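Side-chain contacts in sugar ABC transporter substrate-binding protein (Treponema pallidum subsp. pallidum, PDB 5U2P), which probably captures a solute, perhaps a sugar, in the periplasm for an ABC transporter, although its ligand is not established: residues A[74-79]-A[87-92]; A[99-104]-A[121-126]. All coordinates share one frame; numbering follows the deposited sequence.

Interaction 1 (A[74-79]-A[87-92]); sequences TVLHAR and DVVEVS
Leu76 reaches from helix 72-81 to strand 88-92 and lays its two methyl groups on neighbouring parts of the strand. CD1 rests against the branch point of Val89, 3.8 Å from Val89 CB, with Val89 CG1 and CG2 almost as near. CD2 turns to the carbonyl of Glu90 and lies 3.6 Å from Glu90 O, while Val91 CG1 brushes it more loosely, 4.4 Å from Leu76 CD2. The leucine spans this distance because its CG stands opposite the backbone N (chi1 175°), extending the side chain off the helix; chi2 of 59° then splays the methyls along the strand. Val89 turns CG1 trans to its own carbonyl carbon (chi1 -61°), and both of its methyls end up beside Leu76 CD1. This is helix-on-sheet packing in the domain of a periplasmic binding protein that carries the five-stranded sheet: strand 61-67, helix 72-81 and strand 88-92 form a beta-alpha-beta crossover, with strand 33-39 lying between the two strands in the sheet. The axes of segment 74-79 and strand 88-92 come within 10.3 Å of each other. Leu37 of strand 33-39 touches both Leu76 and Val89. Glu90 O, although beside a methyl, accepts a hydrogen bond from Tyr72 OH; the Glu90 carboxylate leads away from the helix to His42, Gln307 and the backbone N of Arg39.

Interaction 2 (A[99-104]-A[121-126]); sequences LDPYLY and PTDPYG
Tyr102 extends its phenol from helix 101-104 to the carboxylate of Asp123, and its hydroxyl donates a short hydrogen bond, 2.6 Å from OH to Asp123 OD2. The proton donor arrives on the syn side of OD2, only 17° out of the carboxylate plane, while ring and carboxylate planes are turned 50° apart. This is the tight part of the contact. Asp123 is buried, and its CG sits between its own backbone N and carbonyl carbon (chi1 82°), which leaves OD2 for the phenol and OD1 for the chain that follows. OD1 accepts from Tyr125 N at 2.8 Å, the nitrogen lying well above the carboxylate plane, and Lys127 N is a further donor to it. Phe129 meets the Tyr102 ring edge-to-face and also touches Asp123. Pro101, which packs on Phe129 too, adds a distant touch, with CG 4.4 Å from Asp123 OD2. At the other end, Asp100 caps the short helix, its OD1 taking Tyr102 N at 3.0 Å.

The looser side belongs to Tyr125, which is exposed. Its CD2 comes within 3.4 Å of Tyr102 OH, but the rings are nearly perpendicular and meet obliquely, their centroids 5.9 Å apart. Gly126 N bonds to Asp123 O, 2.9 Å, and Gly126 has a positive phi, at which a CB would jam against Tyr125 O. The bond from Tyr125 N to Asp123 OD1, a side-chain oxygen two residues back, defines an Asx turn, here superposed on the type I beta turn of residues 123-126.

Interactions 1 and 2 follow each other along the chain, the first closing at the end of strand 88-92 before the second opens at residue 99, and their centres lie about 14 Å apart. Leu99 bridges them: its CD1 is 4.1 Å from Leu76 CD2, and it also packs on His77 and Leu80. Helix 72-81 thus packs on strand 88-92 and also receives Leu99 and Tyr104 of segment 99-104. Interaction 1 belongs to the buried layer between helix and five-stranded sheet, whereas interaction 2 fastens the more exposed loop leading to strand 131-132, an outermost strand of that sheet. Together they tie consecutive chain segments into one domain of the solute-binding protein.

Interaction 1 (A[74-79]-A[87-92])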
ATOM      1  N   THR A  74      16.533  15.655   3.094  1.00 37.67           N
ATOM      2  CA  THR A  74      17.703  16.340   3.640  1.00 44.32           C
ATOM      3  C   THR A  74      17.343  17.735   4.150  1.00 42.55           C
ATOM      4  O   THR A  74      17.711  18.113   5.268  1.00 37.10           O
ATOM      5  CB  THR A  74      18.820  16.478   2.581  1.00 48.29           C
ATOM      6  OG1 THR A  74      19.224  15.179   2.137  1.00 52.57           O
ATOM      7  CG2 THR A  74      20.026  17.209   3.155  1.00 57.51           C
ATOM      8  N   VAL A  75      16.632  18.499   3.323  1.00 36.88           N
ATOM      9  CA  VAL A  75      16.253  19.862   3.676  1.00 35.19           C
ATOM     10  C   VAL A  75      15.307  19.902   4.865  1.00 29.27           C
ATOM     11  O   VAL A  75      15.501  20.698   5.778  1.00 30.37           O
ATOM     12  CB  VAL A  75      15.597  20.596   2.493  1.00 38.92           C
ATOM     13  CG1 VAL A  75      15.077  21.967   2.924  1.00 49.65           C
ATOM     14  CG2 VAL A  75      16.594  20.766   1.372  1.00 51.06           C
ATOM     15  N   LEU A  76      14.274  19.068   4.853  1.00 32.11           N
ATOM     16  CA  LEU A  76      13.324  19.054   5.963  1.00 39.63           C
ATOM     17  C   LEU A  76      14.025  18.728   7.291  1.00 32.64           C
ATOM     18  O   LEU A  76      13.789  19.393   8.303  1.00 31.21           O
ATOM     19  CB  LEU A  76      12.213  18.047   5.696  1.00 32.57           C
ATOM     20  CG  LEU A  76      11.199  17.829   6.820  1.00 31.54           C
ATOM     21  CD1 LEU A  76      10.490  19.114   7.171  1.00 31.84           C
ATOM     22  CD2 LEU A  76      10.215  16.749   6.434  1.00 36.34           C
ATOM     23  N   HIS A  77      14.887  17.713   7.280  1.00 32.64           N
ATOM     24  CA  HIS A  77      15.642  17.340   8.482  1.00 37.61           C
ATOM     25  C   HIS A  77      16.414  18.538   9.019  1.00 32.09           C
ATOM     26  O   HIS A  77      16.333  18.867  10.208  1.00 36.08           O
ATOM     27  CB  HIS A  77      16.627  16.205   8.189  1.00 39.41           C
ATOM     28  CG  HIS A  77      16.030  14.835   8.269  1.00 55.46           C
ATOM     29  ND1 HIS A  77      15.073  14.386   7.385  1.00 66.45           N
ATOM     30  CD2 HIS A  77      16.281  13.803   9.109  1.00 57.64           C
ATOM     31  CE1 HIS A  77      14.752  13.139   7.683  1.00 53.98           C
ATOM     32  NE2 HIS A  77      15.467  12.763   8.726  1.00 52.49           N
ATOM     33  N   ALA A  78      17.162  19.194   8.136  1.00 34.10           N
ATOM     34  CA  ALA A  78      17.973  20.350   8.526  1.00 55.21           C
ATOM     35  C   ALA A  78      17.134  21.483   9.113  1.00 46.58           C
ATOM     36  O   ALA A  78      17.523  22.100  10.104  1.00 38.93           O
ATOM     37  CB  ALA A  78      18.763  20.868   7.337  1.00 39.90           C
ATOM     38  N   ARG A  79      15.991  21.767   8.489  1.00 31.97           N
ATOM     39  CA  ARG A  79      15.123  22.857   8.940  1.00 31.71           C
ATOM     40  C   ARG A  79      14.419  22.527  10.262  1.00 27.33           C
ATOM     41  O   ARG A  79      14.161  23.418  11.060  1.00 33.07           O
ATOM     42  CB  ARG A  79      14.070  23.199   7.878  1.00 40.16           C
ATOM     43  CG  ARG A  79      14.648  23.569   6.514  1.00 53.06           C
ATOM     44  CD  ARG A  79      15.189  24.963   6.498  1.00 45.59           C
ATOM     45  NE  ARG A  79      14.134  25.957   6.662  1.00 48.83           N
ATOM     46  CZ  ARG A  79      13.407  26.450   5.665  1.00 56.55           C
ATOM     47  NH1 ARG A  79      12.468  27.357   5.922  1.00 52.45           N
ATOM     48  NH2 ARG A  79      13.624  26.040   4.416  1.00 51.66           N
ATOM     49  N   ASP A  87       5.513  26.165   9.069  1.00 26.05           N
ATOM     50  CA  ASP A  87       4.457  25.753   9.999  1.00 27.01           C
ATOM     51  C   ASP A  87       3.845  24.394   9.614  1.00 24.05           C
ATOM     52  O   ASP A  87       3.477  23.596  10.482  1.00 22.90           O
ATOM     53  CB  ASP A  87       3.336  26.797  10.055  1.00 23.99           C
ATOM     54  CG  ASP A  87       3.834  28.210  10.334  1.00 35.43           C
ATOM     55  OD1 ASP A  87       4.691  28.407  11.216  1.00 30.04           O
ATOM     56  OD2 ASP A  87       3.327  29.141   9.672  1.00 31.84           O
ATOM     57  N   VAL A  88       3.690  24.179   8.312  1.00 21.85           N
ATOM     58  CA  VAL A  88       3.160  22.941   7.755  1.00 20.15           C
ATOM     59  C   VAL A  88       4.203  22.349   6.816  1.00 26.22           C
ATOM     60  O   VAL A  88       4.746  23.066   5.979  1.00 22.26           O
ATOM     61  CB  VAL A  88       1.839  23.176   7.011  1.00 25.75           C
ATOM     62  CG1 VAL A  88       1.363  21.903   6.302  1.00 24.96           C
ATOM     63  CG2 VAL A  88       0.802  23.672   7.998  1.00 22.83           C
ATOM     64  N   VAL A  89       4.495  21.056   6.971  1.00 23.13           N
ATOM     65  CA  VAL A  89       5.518  20.409   6.151  1.00 17.45           C
ATOM     66  C   VAL A  89       4.990  19.105   5.576  1.00 19.75           C
ATOM     67  O   VAL A  89       4.285  18.340   6.251  1.00 22.13           O
ATOM     68  CB  VAL A  89       6.838  20.183   6.952  1.00 23.02           C
ATOM     69  CG1 VAL A  89       7.400  21.518   7.396  1.00 30.17           C
ATOM     70  CG2 VAL A  89       6.626  19.264   8.159  1.00 25.03           C
ATOM     71  N   GLU A  90       5.322  18.853   4.314  1.00 19.55           N
ATOM     72  CA  GLU A  90       5.045  17.568   3.698  1.00 22.45           C
ATOM     73  C   GLU A  90       5.892  16.475   4.355  1.00 28.04           C
ATOM     74  O   GLU A  90       7.077  16.677   4.631  1.00 24.72           O
ATOM     75  CB  GLU A  90       5.309  17.601   2.180  1.00 19.56           C
ATOM     76  CG  GLU A  90       5.018  16.256   1.545  1.00 27.07           C
ATOM     77  CD  GLU A  90       5.313  16.177   0.066  1.00 47.06           C
ATOM     78  OE1 GLU A  90       5.632  17.209  -0.551  1.00 58.23           O
ATOM     79  OE2 GLU A  90       5.212  15.056  -0.479  1.00 46.22           O
ATOM     80  N   VAL A  91       5.270  15.332   4.624  1.00 20.22           N
ATOM     81  CA  VAL A  91       5.973  14.184   5.175  1.00 22.72           C
ATOM     82  C   VAL A  91       5.587  12.931   4.421  1.00 21.54           C
ATOM     83  O   VAL A  91       4.525  12.851   3.824  1.00 24.83           O
ATOM     84  CB  VAL A  91       5.677  13.979   6.688  1.00 19.99           C
ATOM     85  CG1 VAL A  91       6.214  15.163   7.508  1.00 24.47           C
ATOM     86  CG2 VAL A  91       4.185  13.784   6.929  1.00 23.21           C
ATOM     87  N   SER A  92       6.485  11.950   4.458  1.00 21.19           N
ATOM     88  CA  SER A  92       6.225  10.627   3.925  1.00 20.28           C
ATOM     89  C   SER A  92       5.694   9.714   5.023  1.00 28.01           C
ATOM     90  O   SER A  92       6.373   9.446   6.018  1.00 29.79           O
ATOM     91  CB  SER A  92       7.498  10.036   3.315  1.00 31.35           C
ATOM     92  OG  SER A  92       7.875  10.749   2.144  1.00 38.88           O
TER

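Interaction 2 (A[99-104]-A[121-126])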
ATOM      1  N   LEU A  99      12.103  10.373  11.315  1.00 30.67           N
ATOM      2  CA  LEU A  99      12.044  11.491  12.254  1.00 33.40           C
ATOM      3  C   LEU A  99      11.240  11.125  13.501  1.00 44.09           C
ATOM      4  O   LEU A  99      10.279  10.367  13.419  1.00 44.10           O
ATOM      5  CB  LEU A  99      11.415  12.718  11.581  1.00 33.43           C
ATOM      6  CG  LEU A  99      12.168  13.316  10.386  1.00 41.20           C
ATOM      7  CD1 LEU A  99      11.285  14.312   9.614  1.00 34.28           C
ATOM      8  CD2 LEU A  99      13.449  13.984  10.848  1.00 49.96           C
ATOM      9  N   ASP A 100      11.626  11.669  14.653  1.00 33.91           N
ATOM     10  CA  ASP A 100      10.859  11.470  15.885  1.00 30.40           C
ATOM     11  C   ASP A 100       9.674  12.425  15.932  1.00 23.72           C
ATOM     12  O   ASP A 100       9.837  13.632  16.201  1.00 26.14           O
ATOM     13  CB  ASP A 100      11.745  11.683  17.129  1.00 31.61           C
ATOM     14  CG  ASP A 100      11.038  11.302  18.422  1.00 48.01           C
ATOM     15  OD1 ASP A 100       9.804  11.121  18.412  1.00 32.63           O
ATOM     16  OD2 ASP A 100      11.716  11.182  19.457  1.00 42.72           O
ATOM     17  N   PRO A 101       8.454  11.916  15.677  1.00 35.10           N
ATOM     18  CA  PRO A 101       7.334  12.865  15.638  1.00 31.14           C
ATOM     19  C   PRO A 101       7.036  13.550  16.974  1.00 27.41           C
ATOM     20  O   PRO A 101       6.418  14.609  16.981  1.00 27.17           O
ATOM     21  CB  PRO A 101       6.149  11.981  15.212  1.00 30.24           C
ATOM     22  CG  PRO A 101       6.504  10.627  15.740  1.00 32.71           C
ATOM     23  CD  PRO A 101       7.993  10.521  15.585  1.00 29.93           C
ATOM     24  N   TYR A 102       7.462  12.957  18.091  1.00 27.48           N
ATOM     25  CA  TYR A 102       7.163  13.535  19.404  1.00 29.06           C
ATOM     26  C   TYR A 102       8.068  14.739  19.672  1.00 29.45           C
ATOM     27  O   TYR A 102       7.792  15.562  20.549  1.00 30.28           O
ATOM     28  CB  TYR A 102       7.293  12.460  20.494  1.00 30.07           C
ATOM     29  CG  TYR A 102       6.271  11.364  20.265  1.00 30.30           C
ATOM     30  CD1 TYR A 102       6.598  10.222  19.556  1.00 29.60           C
ATOM     31  CD2 TYR A 102       4.951  11.524  20.685  1.00 34.34           C
ATOM     32  CE1 TYR A 102       5.656   9.235  19.309  1.00 29.13           C
ATOM     33  CE2 TYR A 102       4.002  10.543  20.447  1.00 26.77           C
ATOM     34  CZ  TYR A 102       4.359   9.406  19.757  1.00 33.50           C
ATOM     35  OH  TYR A 102       3.418   8.438  19.498  1.00 30.16           O
ATOM     36  N   LEU A 103       9.136  14.841  18.884  1.00 29.04           N
ATOM     37  CA  LEU A 103      10.021  16.006  18.899  1.00 27.61           C
ATOM     38  C   LEU A 103       9.573  17.123  17.975  1.00 27.99           C
ATOM     39  O   LEU A 103       9.758  18.301  18.290  1.00 27.26           O
ATOM     40  CB  LEU A 103      11.434  15.601  18.476  1.00 29.82           C
ATOM     41  CG  LEU A 103      12.560  15.788  19.484  1.00 66.30           C
ATOM     42  CD1 LEU A 103      12.329  14.886  20.682  1.00 65.53           C
ATOM     43  CD2 LEU A 103      13.898  15.495  18.816  1.00 58.09           C
ATOM     44  N   TYR A 104       9.009  16.757  16.827  1.00 27.90           N
ATOM     45  CA  TYR A 104       8.852  17.728  15.742  1.00 24.06           C
ATOM     46  C   TYR A 104       7.437  18.019  15.280  1.00 31.12           C
ATOM     47  O   TYR A 104       7.211  19.085  14.711  1.00 29.47           O
ATOM     48  CB  TYR A 104       9.647  17.271  14.531  1.00 25.57           C
ATOM     49  CG  TYR A 104      11.138  17.221  14.770  1.00 25.30           C
ATOM     50  CD1 TYR A 104      11.832  18.369  15.116  1.00 29.35           C
ATOM     51  CD2 TYR A 104      11.841  16.038  14.622  1.00 36.17           C
ATOM     52  CE1 TYR A 104      13.190  18.333  15.325  1.00 38.39           C
ATOM     53  CE2 TYR A 104      13.196  15.993  14.825  1.00 43.78           C
ATOM     54  CZ  TYR A 104      13.862  17.147  15.176  1.00 39.19           C
ATOM     55  OH  TYR A 104      15.213  17.125  15.385  1.00 40.86           O
ATOM     56  N   PRO A 121      -3.459   7.094   8.993  1.00 20.67           N
ATOM     57  CA  PRO A 121      -2.036   6.817   9.190  1.00 24.69           C
ATOM     58  C   PRO A 121      -1.702   6.686  10.658  1.00 22.20           C
ATOM     59  O   PRO A 121      -2.243   7.439  11.479  1.00 23.02           O
ATOM     60  CB  PRO A 121      -1.344   8.042   8.597  1.00 22.34           C
ATOM     61  CG  PRO A 121      -2.392   8.732   7.788  1.00 22.54           C
ATOM     62  CD  PRO A 121      -3.676   8.421   8.405  1.00 20.58           C
ATOM     63  N   THR A 122      -0.809   5.758  10.997  1.00 26.18           N
ATOM     64  CA  THR A 122      -0.403   5.596  12.383  1.00 27.76           C
ATOM     65  C   THR A 122       1.094   5.362  12.527  1.00 27.41           C
ATOM     66  O   THR A 122       1.724   4.720  11.671  1.00 22.19           O
ATOM     67  CB  THR A 122      -1.129   4.417  13.049  1.00 33.94           C
ATOM     68  OG1 THR A 122      -0.886   3.225  12.294  1.00 30.02           O
ATOM     69  CG2 THR A 122      -2.636   4.679  13.120  1.00 32.13           C
ATOM     70  N   ASP A 123       1.644   5.903  13.611  1.00 23.79           N
ATOM     71  CA  ASP A 123       2.998   5.569  14.056  1.00 24.83           C
ATOM     72  C   ASP A 123       2.909   4.259  14.821  1.00 35.38           C
ATOM     73  O   ASP A 123       1.839   3.660  14.881  1.00 26.38           O
ATOM     74  CB  ASP A 123       3.596   6.719  14.885  1.00 25.18           C
ATOM     75  CG  ASP A 123       3.151   6.726  16.349  1.00 27.77           C
ATOM     76  OD1 ASP A 123       2.088   6.170  16.713  1.00 27.06           O
ATOM     77  OD2 ASP A 123       3.892   7.325  17.157  1.00 29.80           O
ATOM     78  N   PRO A 124       4.031   3.790  15.383  1.00 28.66           N
ATOM     79  CA  PRO A 124       3.948   2.453  15.990  1.00 38.96           C
ATOM     80  C   PRO A 124       3.118   2.426  17.280  1.00 31.35           C
ATOM     81  O   PRO A 124       2.847   1.342  17.805  1.00 31.32           O
ATOM     82  CB  PRO A 124       5.417   2.100  16.258  1.00 36.96           C
ATOM     83  CG  PRO A 124       6.206   2.932  15.277  1.00 40.66           C
ATOM     84  CD  PRO A 124       5.424   4.222  15.171  1.00 35.58           C
ATOM     85  N   TYR A 125       2.727   3.602  17.769  1.00 27.96           N
ATOM     86  CA  TYR A 125       1.866   3.728  18.937  1.00 30.48           C
ATOM     87  C   TYR A 125       0.416   3.949  18.547  1.00 32.22           C
ATOM     88  O   TYR A 125      -0.442   4.062  19.417  1.00 42.15           O
ATOM     89  CB  TYR A 125       2.291   4.903  19.821  1.00 29.63           C
ATOM     90  CG  TYR A 125       3.620   4.742  20.540  1.00 29.94           C
ATOM     91  CD1 TYR A 125       3.709   4.029  21.728  1.00 28.81           C
ATOM     92  CD2 TYR A 125       4.779   5.336  20.039  1.00 28.94           C
ATOM     93  CE1 TYR A 125       4.915   3.892  22.383  1.00 30.54           C
ATOM     94  CE2 TYR A 125       5.990   5.207  20.698  1.00 31.99           C
ATOM     95  CZ  TYR A 125       6.050   4.484  21.860  1.00 33.33           C
ATOM     96  OH  TYR A 125       7.259   4.367  22.512  1.00 40.28           O
ATOM     97  N   GLY A 126       0.150   4.067  17.249  1.00 25.53           N
ATOM     98  CA  GLY A 126      -1.218   4.229  16.789  1.00 26.64           C
ATOM     99  C   GLY A 126      -1.652   5.677  16.599  1.00 32.00           C
ATOM    100  O   GLY A 126      -2.846   5.956  16.429  1.00 27.89           O
TER